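Local coordinates for protein MstE (Scytonema sp. PCC 10023, PDB 6SBF) that is a single-domain class II terpene cyclase that probably folds and cyclises a linear isoprenoid chain to build the polycyclic core of merosterol-type natural products, at residues 260-266 against 305-310; 249-255 against 267-271; 310-314 against 326-330; 215-219 against 244-248. The protein carries 1 engineered substitution. One frame throughout, in Å; residues are numbered along the deposited sequence. Where two conformers were deposited one is given.

Interaction 1: 260-266 against 305-310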
# COMPACT_ATOMS: atom_id res chain seq x y z
N HIS A 260 7.72 15.47 6.47
CA HIS A 260 6.70 16.43 5.98
C HIS A 260 5.93 16.97 7.16
O HIS A 260 4.81 16.54 7.45
CB HIS A 260 5.75 15.77 4.97
CG HIS A 260 6.40 15.36 3.70
ND1 HIS A 260 6.59 16.24 2.66
CD2 HIS A 260 6.90 14.19 3.29
CE1 HIS A 260 7.14 15.55 1.64
NE2 HIS A 260 7.41 14.34 2.03
N PRO A 261 6.52 17.93 7.91
CA PRO A 261 5.86 18.40 9.11
C PRO A 261 4.58 19.19 8.82
O PRO A 261 3.82 19.40 9.73
CB PRO A 261 6.92 19.24 9.82
CG PRO A 261 7.85 19.60 8.75
CD PRO A 261 7.89 18.44 7.78
N ASN A 262 4.35 19.59 7.57
CA ASN A 262 3.10 20.28 7.15
C ASN A 262 2.25 19.30 6.33
O ASN A 262 1.31 19.76 5.66
CB ASN A 262 3.35 21.60 6.41
CG ASN A 262 4.01 22.60 7.34
OD1 ASN A 262 3.41 23.02 8.32
ND2 ASN A 262 5.24 22.94 7.05
N GLY A 263 2.51 18.00 6.41
CA GLY A 263 1.57 16.98 5.93
C GLY A 263 2.14 16.10 4.81
O GLY A 263 2.64 16.60 3.79
N SER A 264 2.00 14.79 5.00
CA SER A 264 2.33 13.76 4.02
C SER A 264 1.06 13.36 3.23
O SER A 264 0.07 12.92 3.87
CB SER A 264 2.88 12.55 4.68
OG SER A 264 2.79 11.43 3.83
N THR A 265 1.06 13.50 1.93
CA THR A 265 -0.09 13.08 1.12
C THR A 265 -0.34 11.60 1.27
O THR A 265 -1.53 11.19 1.42
CB THR A 265 0.08 13.53 -0.32
OG1 THR A 265 1.34 13.11 -0.79
CG2 THR A 265 -0.08 15.03 -0.48
N PHE A 266 0.67 10.77 1.27
CA PHE A 266 0.54 9.30 1.39
C PHE A 266 -0.01 8.92 2.74
O PHE A 266 -0.96 8.10 2.83
CB PHE A 266 1.88 8.63 1.08
CG PHE A 266 1.92 7.13 1.09
CD1 PHE A 266 1.36 6.41 0.04
CD2 PHE A 266 2.57 6.43 2.09
CE1 PHE A 266 1.47 5.02 0.02
CE2 PHE A 266 2.73 5.08 2.07
CZ PHE A 266 2.17 4.37 1.02
N TRP A 305 -0.55 14.06 -7.01
CA TRP A 305 -0.13 14.62 -5.71
C TRP A 305 1.39 14.42 -5.61
O TRP A 305 1.94 13.48 -6.18
CB TRP A 305 -0.84 13.95 -4.53
CG TRP A 305 -2.22 14.44 -4.30
CD1 TRP A 305 -2.61 15.42 -3.47
CD2 TRP A 305 -3.42 14.02 -5.00
NE1 TRP A 305 -3.91 15.71 -3.60
CE2 TRP A 305 -4.45 14.83 -4.51
CE3 TRP A 305 -3.73 13.04 -5.93
CZ2 TRP A 305 -5.79 14.69 -4.94
CZ3 TRP A 305 -5.04 12.87 -6.35
CH2 TRP A 305 -6.05 13.69 -5.84
N VAL A 306 2.05 15.28 -4.82
CA VAL A 306 3.49 15.22 -4.44
C VAL A 306 3.82 13.81 -3.95
O VAL A 306 3.18 13.34 -3.02
CB VAL A 306 3.83 16.35 -3.44
CG1 VAL A 306 5.22 16.25 -2.89
CG2 VAL A 306 3.63 17.73 -4.06
N SER A 307 4.88 13.20 -4.48
CA SER A 307 5.41 11.92 -4.01
C SER A 307 5.69 11.95 -2.53
O SER A 307 6.41 12.87 -2.05
CB SER A 307 6.62 11.58 -4.72
OG SER A 307 6.36 11.55 -6.11
N SER A 308 5.20 10.94 -1.83
CA SER A 308 5.50 10.77 -0.40
C SER A 308 5.42 9.32 0.02
O SER A 308 5.31 9.05 1.22
CB SER A 308 4.66 11.71 0.48
OG SER A 308 3.27 11.48 0.27
N ALA A 309 5.44 8.37 -0.91
CA ALA A 309 5.40 6.95 -0.59
C ALA A 309 6.80 6.46 -0.28
O ALA A 309 7.51 6.02 -1.14
CB ALA A 309 4.75 6.17 -1.70
N TYR A 310 7.17 6.59 1.00
CA TYR A 310 8.54 6.34 1.47
C TYR A 310 8.74 4.89 1.81
O TYR A 310 8.14 4.40 2.79
CB TYR A 310 8.96 7.28 2.58
CG TYR A 310 9.09 8.72 2.16
CD1 TYR A 310 9.97 9.11 1.17
CD2 TYR A 310 8.33 9.72 2.71
CE1 TYR A 310 10.07 10.43 0.77
CE2 TYR A 310 8.41 11.04 2.33
CZ TYR A 310 9.30 11.42 1.35
OH TYR A 310 9.35 12.72 0.98
O HOH W 1 5.00 10.03 3.73
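Thr265 and Ser308 meet hydroxyl to hydroxyl at the middle of this contact. Ser308 OG donates to Thr265 OG1 at 2.7 Å, and Thr265 OG1 in turn donates to Val306 O at 2.9 Å, reaching that oxygen nearly along the C=O axis. The relay depends on the threonine rotamer: a chi1 of 51° sets OG1 between the backbone N and the carbonyl carbon, which leaves the methyl CG2 to rest 3.9 Å from Trp305 CD1. A valine at Thr265 would keep the bulk but lose the hydroxyl, and would probably leave Ser308 OG without this acceptor and Val306 O without this donor. Phe266, with CG anti to the backbone N (chi1 -177°), lays one ring face against Ala309, whose CB stands 3.9 Å from the ring centroid in a CH-pi contact; Ala309 is itself the centre of an inverse gamma turn. At the other end His260 NE2 and Tyr310 OH share a 2.7 Å hydrogen bond in which either may donate, the two rings meeting rim to rim with planes only 23° apart. Between these points a water accepts from Ser264 OG at 2.6 Å and donates to Ser308 O at 2.7 Å. Ser264 is also the N-cap of helix 265-275, its OG taking the N-H of Ala267. Segment 305-310 thus passes over the start of that helix, with helix 350-363 touching Thr265, Phe266, Trp305 and Ala309, helix 282-298 bordering Thr265 and Trp305, and helix 18-37 lying against the Trp305 indole.

Interaction 2: 249-255 against 267-271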
# COMPACT_ATOMS: atom_id res chain seq x y z
N LEU A 249 -4.31 12.75 12.72
CA LEU A 249 -4.76 13.82 11.82
C LEU A 249 -4.83 15.12 12.61
O LEU A 249 -5.47 15.21 13.64
CB LEU A 249 -6.10 13.47 11.21
CG LEU A 249 -6.36 14.21 9.94
CD1 LEU A 249 -5.63 13.57 8.76
CD2 LEU A 249 -7.80 14.33 9.67
N CYS A 250 -4.09 16.11 12.21
CA CYS A 250 -4.22 17.37 12.95
C CYS A 250 -5.45 18.10 12.42
O CYS A 250 -6.06 17.73 11.40
CB CYS A 250 -2.99 18.24 12.82
SG CYS A 250 -2.91 18.98 11.18
N PRO A 251 -5.82 19.17 13.13
CA PRO A 251 -7.02 19.93 12.78
C PRO A 251 -7.00 20.52 11.36
O PRO A 251 -8.07 20.68 10.77
CB PRO A 251 -7.08 21.01 13.87
CG PRO A 251 -6.35 20.40 15.02
CD PRO A 251 -5.21 19.60 14.40
N GLN A 252 -5.81 20.76 10.80
CA GLN A 252 -5.67 21.36 9.46
C GLN A 252 -5.93 20.31 8.36
O GLN A 252 -6.01 20.69 7.20
CB GLN A 252 -4.29 22.00 9.27
CG GLN A 252 -4.07 23.14 10.24
CD GLN A 252 -3.27 22.68 11.44
OE1 GLN A 252 -3.64 21.77 12.19
NE2 GLN A 252 -2.11 23.29 11.57
N GLY A 253 -6.04 19.03 8.71
CA GLY A 253 -6.51 18.00 7.79
C GLY A 253 -5.42 17.12 7.28
O GLY A 253 -5.64 16.44 6.28
N PHE A 254 -4.27 17.07 7.94
CA PHE A 254 -3.19 16.21 7.46
C PHE A 254 -2.52 15.45 8.61
O PHE A 254 -2.57 15.87 9.79
CB PHE A 254 -2.16 17.04 6.68
CG PHE A 254 -1.54 18.20 7.42
CD1 PHE A 254 -0.54 18.02 8.37
CD2 PHE A 254 -1.95 19.50 7.17
CE1 PHE A 254 0.04 19.10 9.02
CE2 PHE A 254 -1.42 20.58 7.84
CZ PHE A 254 -0.43 20.37 8.77
N VAL A 255 -1.81 14.40 8.22
CA VAL A 255 -0.88 13.66 9.07
C VAL A 255 0.48 14.29 8.86
O VAL A 255 1.05 14.25 7.76
CB VAL A 255 -0.85 12.17 8.75
CG1 VAL A 255 0.21 11.45 9.58
CG2 VAL A 255 -2.23 11.57 8.98
N ALA A 267 0.57 9.43 3.82
CA ALA A 267 0.15 9.04 5.17
C ALA A 267 -1.28 9.57 5.37
O ALA A 267 -2.06 8.91 6.07
CB ALA A 267 1.12 9.56 6.22
N THR A 268 -1.60 10.75 4.88
CA THR A 268 -2.94 11.34 5.06
C THR A 268 -4.00 10.49 4.32
O THR A 268 -5.07 10.24 4.89
CB THR A 268 -3.00 12.80 4.63
OG1 THR A 268 -2.04 13.52 5.41
CG2 THR A 268 -4.34 13.42 4.81
N ALA A 269 -3.69 10.01 3.13
CA ALA A 269 -4.65 9.19 2.36
C ALA A 269 -4.88 7.88 3.09
O ALA A 269 -6.05 7.44 3.21
CB ALA A 269 -4.08 8.96 0.97
N TRP A 270 -3.83 7.26 3.63
CA TRP A 270 -4.05 6.02 4.38
C TRP A 270 -4.82 6.32 5.67
O TRP A 270 -5.66 5.48 6.07
CB TRP A 270 -2.72 5.27 4.61
CG TRP A 270 -2.32 4.48 3.40
CD1 TRP A 270 -1.31 4.69 2.51
CD2 TRP A 270 -3.02 3.30 2.92
NE1 TRP A 270 -1.31 3.72 1.54
CE2 TRP A 270 -2.37 2.89 1.74
CE3 TRP A 270 -4.13 2.60 3.35
CZ2 TRP A 270 -2.80 1.76 1.03
CZ3 TRP A 270 -4.52 1.48 2.68
CH2 TRP A 270 -3.89 1.08 1.53
N CYS A 271 -4.54 7.43 6.34
CA CYS A 271 -5.30 7.75 7.56
C CYS A 271 -6.78 7.96 7.20
O CYS A 271 -7.66 7.57 7.99
CB CYS A 271 -4.68 8.96 8.23
SG CYS A 271 -5.25 9.25 9.89
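Val255 and Thr268 supply the one hydrogen bond between these segments: Val255 N donates a hydrogen bond to Thr268 OG1 at 3.0 Å, almost straight at 176°. Thr268 OG1 lies beside its own backbone N (chi1 -59°), where it also donates to Ser264 O one helical turn back, so a single hydroxyl both accepts from the loop and donates to the start of helix 265-275. Apolar contacts surround this bond. Val255 splits its two methyls over the helix, CG1 reaching Ala267 CB at 4.0 Å and CG2 reaching Cys271 CB at 3.7 Å, a span of one turn. The Thr268 methyl CG2 faces the loop from another side, 4.2 Å from Leu249 CD1, which crosses it at about a right angle. A third kind of contact is less favourable: Gly253 O, at the end of a type I turn from Cys250, is buried 3.6 Å from Thr268 CG2 and has no polar partner in the model. An alanine at Thr268 would strip away both branches, and is likely to leave Val255 N without its acceptor and to open a gap beside Leu249 and Gly253 O. The chemistry is that of a buried helix-to-loop join in which one hydroxyl ties the loop to the helix, alongside the backbone pairing of Val255 with Ser264, and the side chains of Leu249, Val255, Ala267 and Cys271 pack around it.

Interaction 3: 310-314 against 326-330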
# COMPACT_ATOMS: atom_id res chain seq x y z
N TYR A 310 7.17 6.59 1.00
CA TYR A 310 8.54 6.34 1.47
C TYR A 310 8.74 4.89 1.81
O TYR A 310 8.14 4.40 2.79
CB TYR A 310 8.96 7.28 2.58
CG TYR A 310 9.09 8.72 2.16
CD1 TYR A 310 9.97 9.11 1.17
CD2 TYR A 310 8.33 9.72 2.71
CE1 TYR A 310 10.07 10.43 0.77
CE2 TYR A 310 8.41 11.04 2.33
CZ TYR A 310 9.30 11.42 1.35
OH TYR A 310 9.35 12.72 0.98
N LEU A 311 9.56 4.23 1.01
CA LEU A 311 9.89 2.80 1.07
C LEU A 311 11.30 2.70 1.68
O LEU A 311 12.28 3.26 1.09
CB LEU A 311 9.84 2.21 -0.33
CG LEU A 311 10.13 0.73 -0.47
CD1 LEU A 311 9.03 -0.07 0.15
CD2 LEU A 311 10.30 0.40 -1.95
N ARG A 312 11.43 1.99 2.75
CA ARG A 312 12.73 1.86 3.39
C ARG A 312 13.34 0.52 3.08
O ARG A 312 12.64 -0.48 2.85
CB ARG A 312 12.56 2.32 4.79
CG ARG A 312 11.89 1.30 5.60
CD ARG A 312 11.52 2.13 6.85
NE ARG A 312 10.79 1.27 7.69
CZ ARG A 312 10.19 1.49 8.93
NH1 ARG A 312 9.61 0.45 9.47
NH2 ARG A 312 10.18 2.62 9.59
N ILE A 313 14.67 0.53 3.02
CA ILE A 313 15.45 -0.67 2.76
C ILE A 313 16.23 -0.95 4.03
O ILE A 313 17.35 -0.47 4.23
CB ILE A 313 16.36 -0.50 1.56
CG1 ILE A 313 15.57 0.00 0.34
CG2 ILE A 313 17.05 -1.84 1.36
CD1 ILE A 313 14.31 -0.83 -0.06
N PRO A 314 15.69 -1.78 4.97
CA PRO A 314 16.47 -2.13 6.14
C PRO A 314 17.64 -3.01 5.72
O PRO A 314 17.61 -3.64 4.68
CB PRO A 314 15.52 -2.96 7.00
CG PRO A 314 14.12 -2.60 6.44
CD PRO A 314 14.40 -2.46 4.96
N HIS A 326 18.72 5.44 12.01
CA HIS A 326 19.75 5.95 11.09
C HIS A 326 19.26 6.26 9.69
O HIS A 326 20.09 6.56 8.80
CB HIS A 326 20.94 4.98 11.05
CG HIS A 326 21.46 4.55 12.38
ND1 HIS A 326 22.07 5.41 13.26
CD2 HIS A 326 21.45 3.32 12.95
CE1 HIS A 326 22.42 4.72 14.33
NE2 HIS A 326 22.07 3.41 14.17
N TRP A 327 18.00 6.16 9.42
CA TRP A 327 17.45 6.30 8.06
C TRP A 327 17.95 7.59 7.45
O TRP A 327 17.87 8.66 8.09
CB TRP A 327 15.91 6.28 7.99
CG TRP A 327 15.31 5.03 8.53
CD1 TRP A 327 14.58 4.84 9.68
CD2 TRP A 327 15.37 3.76 7.90
NE1 TRP A 327 14.26 3.52 9.80
CE2 TRP A 327 14.72 2.84 8.73
CE3 TRP A 327 15.94 3.31 6.69
CZ2 TRP A 327 14.66 1.49 8.45
CZ3 TRP A 327 15.93 1.97 6.45
CH2 TRP A 327 15.27 1.08 7.29
N ARG A 328 18.33 7.48 6.19
CA ARG A 328 18.62 8.64 5.34
C ARG A 328 17.84 8.47 4.02
O ARG A 328 17.58 7.35 3.64
CB ARG A 328 20.10 8.69 5.00
CG ARG A 328 21.00 8.95 6.21
CD ARG A 328 22.44 9.10 5.80
NE ARG A 328 22.96 7.86 5.23
CZ ARG A 328 24.14 7.80 4.63
NH1 ARG A 328 24.58 6.66 4.11
NH2 ARG A 328 24.87 8.89 4.56
N TYR A 329 17.56 9.57 3.37
CA TYR A 329 16.84 9.58 2.08
C TYR A 329 17.90 9.37 1.00
O TYR A 329 18.84 10.15 0.92
CB TYR A 329 16.00 10.85 1.93
CG TYR A 329 14.87 10.81 2.93
CD1 TYR A 329 15.06 11.25 4.22
CD2 TYR A 329 13.65 10.24 2.58
CE1 TYR A 329 14.05 11.14 5.16
CE2 TYR A 329 12.63 10.12 3.50
CZ TYR A 329 12.84 10.56 4.78
OH TYR A 329 11.88 10.44 5.75
N TYR A 330 17.82 8.28 0.25
CA TYR A 330 18.85 7.84 -0.73
C TYR A 330 19.22 9.00 -1.66
O TYR A 330 20.42 9.27 -1.88
CB TYR A 330 18.36 6.65 -1.56
CG TYR A 330 19.42 6.13 -2.49
CD1 TYR A 330 20.37 5.24 -2.02
CD2 TYR A 330 19.42 6.44 -3.84
CE1 TYR A 330 21.36 4.71 -2.84
CE2 TYR A 330 20.39 5.92 -4.68
CZ TYR A 330 21.35 5.06 -4.18
OH TYR A 330 22.27 4.55 -5.04
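Trp327 lies with one indole face against the aliphatic part of Arg312, and this is the close-packed half of the contact. Arg312 CD stands over the six-membered ring, 3.9 Å from its centroid in a CH-pi contact, while CB and CG touch the outer carbons CZ3 and CH2. Arg312 can lie along the face because its chain, with CG between the backbone N and the carbonyl carbon (chi1 77°), runs extended from CG to NE; its guanidinium plane ends only 6° from that of the indole. The charged end is held elsewhere, with NE hydrogen-bonded to Tyr210 O and NH1 to Asn322 OD1. The indole rim is occupied too: Ile313 O lies 3.6 Å from Trp327 CZ3 near the ring plane, and Pro314 CA is 3.6 Å from Trp327 CH2, with Pro314 CG at 3.9 Å from the same atom. Strands 311-313 and 328-329 are the two outer strands of a small mixed three-stranded sheet, so these side chains reach across the middle strand 342-344, where Ile343 touches Tyr310, Trp327 and Tyr329. The other half of the contact is thinner. Tyr329 turns an edge toward the face of Tyr310 in a T-shaped pair, centroids 5.2 Å apart and planes at 74°, and its CE2 does most of the touching, 3.7 Å from Tyr310 CD1. Here a single ring edge bears on a buried ring, whereas Trp327, though partly exposed like Tyr329, is met on both face and rim. The Tyr329 ring also makes a cation-pi contact with Lys259.

Interaction 4: 215-219 against 244-248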
# COMPACT_ATOMS: atom_id res chain seq x y z
N HIS A 215 3.21 4.46 9.41
CA HIS A 215 2.44 3.41 10.09
C HIS A 215 0.96 3.44 9.67
O HIS A 215 0.28 2.43 9.89
CB HIS A 215 2.50 3.60 11.60
CG HIS A 215 3.86 3.60 12.19
ND1 HIS A 215 4.89 2.83 11.68
CD2 HIS A 215 4.34 4.25 13.29
CE1 HIS A 215 5.98 3.04 12.43
NE2 HIS A 215 5.66 3.92 13.40
N GLU A 216 0.49 4.54 9.09
CA GLU A 216 -0.91 4.62 8.62
C GLU A 216 -1.21 3.53 7.58
O GLU A 216 -2.32 3.07 7.55
CB GLU A 216 -1.18 6.02 8.08
CG GLU A 216 -1.02 7.15 9.12
CD GLU A 216 0.39 7.51 9.51
OE1 GLU A 216 0.54 8.19 10.59
OE2 GLU A 216 1.33 7.18 8.74
N TYR A 217 -0.24 3.20 6.74
CA TYR A 217 -0.41 2.15 5.74
C TYR A 217 -0.76 0.83 6.40
O TYR A 217 -1.82 0.22 6.10
CB TYR A 217 0.87 2.06 4.91
CG TYR A 217 0.94 0.92 3.93
CD1 TYR A 217 1.38 -0.32 4.27
CD2 TYR A 217 0.64 1.12 2.60
CE1 TYR A 217 1.50 -1.36 3.36
CE2 TYR A 217 0.74 0.09 1.67
CZ TYR A 217 1.17 -1.16 2.03
OH TYR A 217 1.29 -2.17 1.11
N THR A 218 0.05 0.36 7.32
CA THR A 218 -0.15 -0.95 7.95
C THR A 218 -1.39 -0.87 8.82
O THR A 218 -2.13 -1.87 8.92
CB THR A 218 1.10 -1.43 8.70
OG1 THR A 218 2.19 -1.47 7.78
CG2 THR A 218 0.94 -2.78 9.31
N THR A 219 -1.58 0.23 9.53
CA THR A 219 -2.70 0.34 10.48
C THR A 219 -4.02 0.28 9.69
O THR A 219 -4.95 -0.44 10.09
CB THR A 219 -2.57 1.61 11.31
OG1 THR A 219 -1.33 1.55 12.05
CG2 THR A 219 -3.74 1.76 12.28
N TRP A 244 -6.57 6.16 17.23
CA TRP A 244 -5.16 6.53 16.92
C TRP A 244 -5.15 7.41 15.65
O TRP A 244 -4.46 8.43 15.60
CB TRP A 244 -4.30 5.28 16.77
CG TRP A 244 -2.92 5.57 16.24
CD1 TRP A 244 -1.80 5.81 16.99
CD2 TRP A 244 -2.48 5.56 14.88
NE1 TRP A 244 -0.72 5.98 16.20
CE2 TRP A 244 -1.10 5.84 14.89
CE3 TRP A 244 -3.12 5.28 13.66
CZ2 TRP A 244 -0.32 5.81 13.76
CZ3 TRP A 244 -2.35 5.27 12.51
CH2 TRP A 244 -0.99 5.58 12.57
N GLY A 245 -5.89 7.03 14.62
CA GLY A 245 -5.95 7.81 13.37
C GLY A 245 -6.45 9.22 13.62
O GLY A 245 -5.97 10.18 13.02
N LEU A 246 -7.46 9.34 14.48
CA LEU A 246 -8.03 10.66 14.79
C LEU A 246 -6.94 11.53 15.45
O LEU A 246 -6.87 12.73 15.14
CB LEU A 246 -9.24 10.44 15.71
CG LEU A 246 -9.98 11.70 16.05
CD1 LEU A 246 -10.55 12.36 14.80
CD2 LEU A 246 -11.08 11.33 17.01
N LYS A 247 -6.10 10.95 16.32
CA LYS A 247 -4.95 11.67 16.96
C LYS A 247 -3.90 12.08 15.91
O LYS A 247 -3.31 13.14 16.01
CB LYS A 247 -4.37 10.80 18.10
CG LYS A 247 -3.37 11.50 19.00
CD LYS A 247 -1.89 11.42 18.69
CE LYS A 247 -1.05 12.07 19.78
NZ LYS A 247 0.13 12.82 19.27
N ARG A 248 -3.65 11.20 14.96
CA ARG A 248 -2.65 11.43 13.89
C ARG A 248 -3.03 12.57 12.96
O ARG A 248 -2.14 13.27 12.42
CB ARG A 248 -2.37 10.17 13.08
CG ARG A 248 -1.70 9.03 13.82
CD ARG A 248 -0.27 9.33 14.20
NE ARG A 248 0.56 9.46 13.00
CZ ARG A 248 1.73 10.08 12.93
NH1 ARG A 248 2.33 10.56 14.00
NH2 ARG A 248 2.40 10.11 11.79
O HOH W 2 3.56 8.63 9.26
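Segments 215-219 and 244-248 run nearly antiparallel, their helix axes 11.8 Å apart at closest and their directions 157° from one another, a separation that long side chains must bridge. Arg248 grips Glu216 side-on with two nitrogens, both directed to one oxygen: NE meets Glu216 OE1 at 2.7 Å, coming nearly end-on to its C-O bond, and NH2 meets Glu216 OE1 on the syn side at 2.9 Å. Carboxylate and guanidinium are close to coplanar. A bend at chi2 (75°) swings the carboxylate of Glu216 toward the arginine, and the other oxygen, OE2, accepts a hydrogen bond from a water at 2.7 Å; the same water accepts a weak bond from Arg248 NH2. Arg248, bent at both chi2 and chi3, passes its CG over the centre of the Trp244 ring, 3.4 Å above the plane. Trp244 reaches the other helix with the far end of its six-membered ring. Its CH2 lies 3.6 Å from Glu216 OE1 and also touches His215 CB, and its CZ3 meets Thr219 CG2 at 3.8 Å. With its OG1 beside the backbone N (chi1 -60°) and donating to His215 O, Thr219 points CG2 at the indole; the same hydroxyl is hydrogen-bonded to Trp207 N. Such a near-antiparallel helix pair is consistent with the alpha6-alpha6 barrel of this cyclase. Helix 265-275 packs against the pair, with Ala267 and Trp270 against Glu216 and Leu274 against both Thr219 and Trp244, while Val255, from the loop after helix 235-248, touches Glu216.

In the fold
Interactions 1 and 2 are buried and share helix 265-275: Thr265 carries the hydroxyl relay to 305-310, while Ala267, Thr268 and Cys271 receive the loop 249-255. Ser264 N and Val255 O, 3.0 Å apart, probably join them directly. Interaction 4 lies about 9 Å from interaction 2, centre to centre, and is only partly buried; it replaces hydroxyl chemistry with a salt bridge beside an indole, and Val255 CG1 packs against Glu216 OE1 of that bridge. Interaction 3 belongs to the small sheet instead of the helices, linked to interaction 1 through Tyr310, and relies on rings and CH-pi packing. It too is mostly buried, though its Trp327 and Tyr329 side is partly exposed.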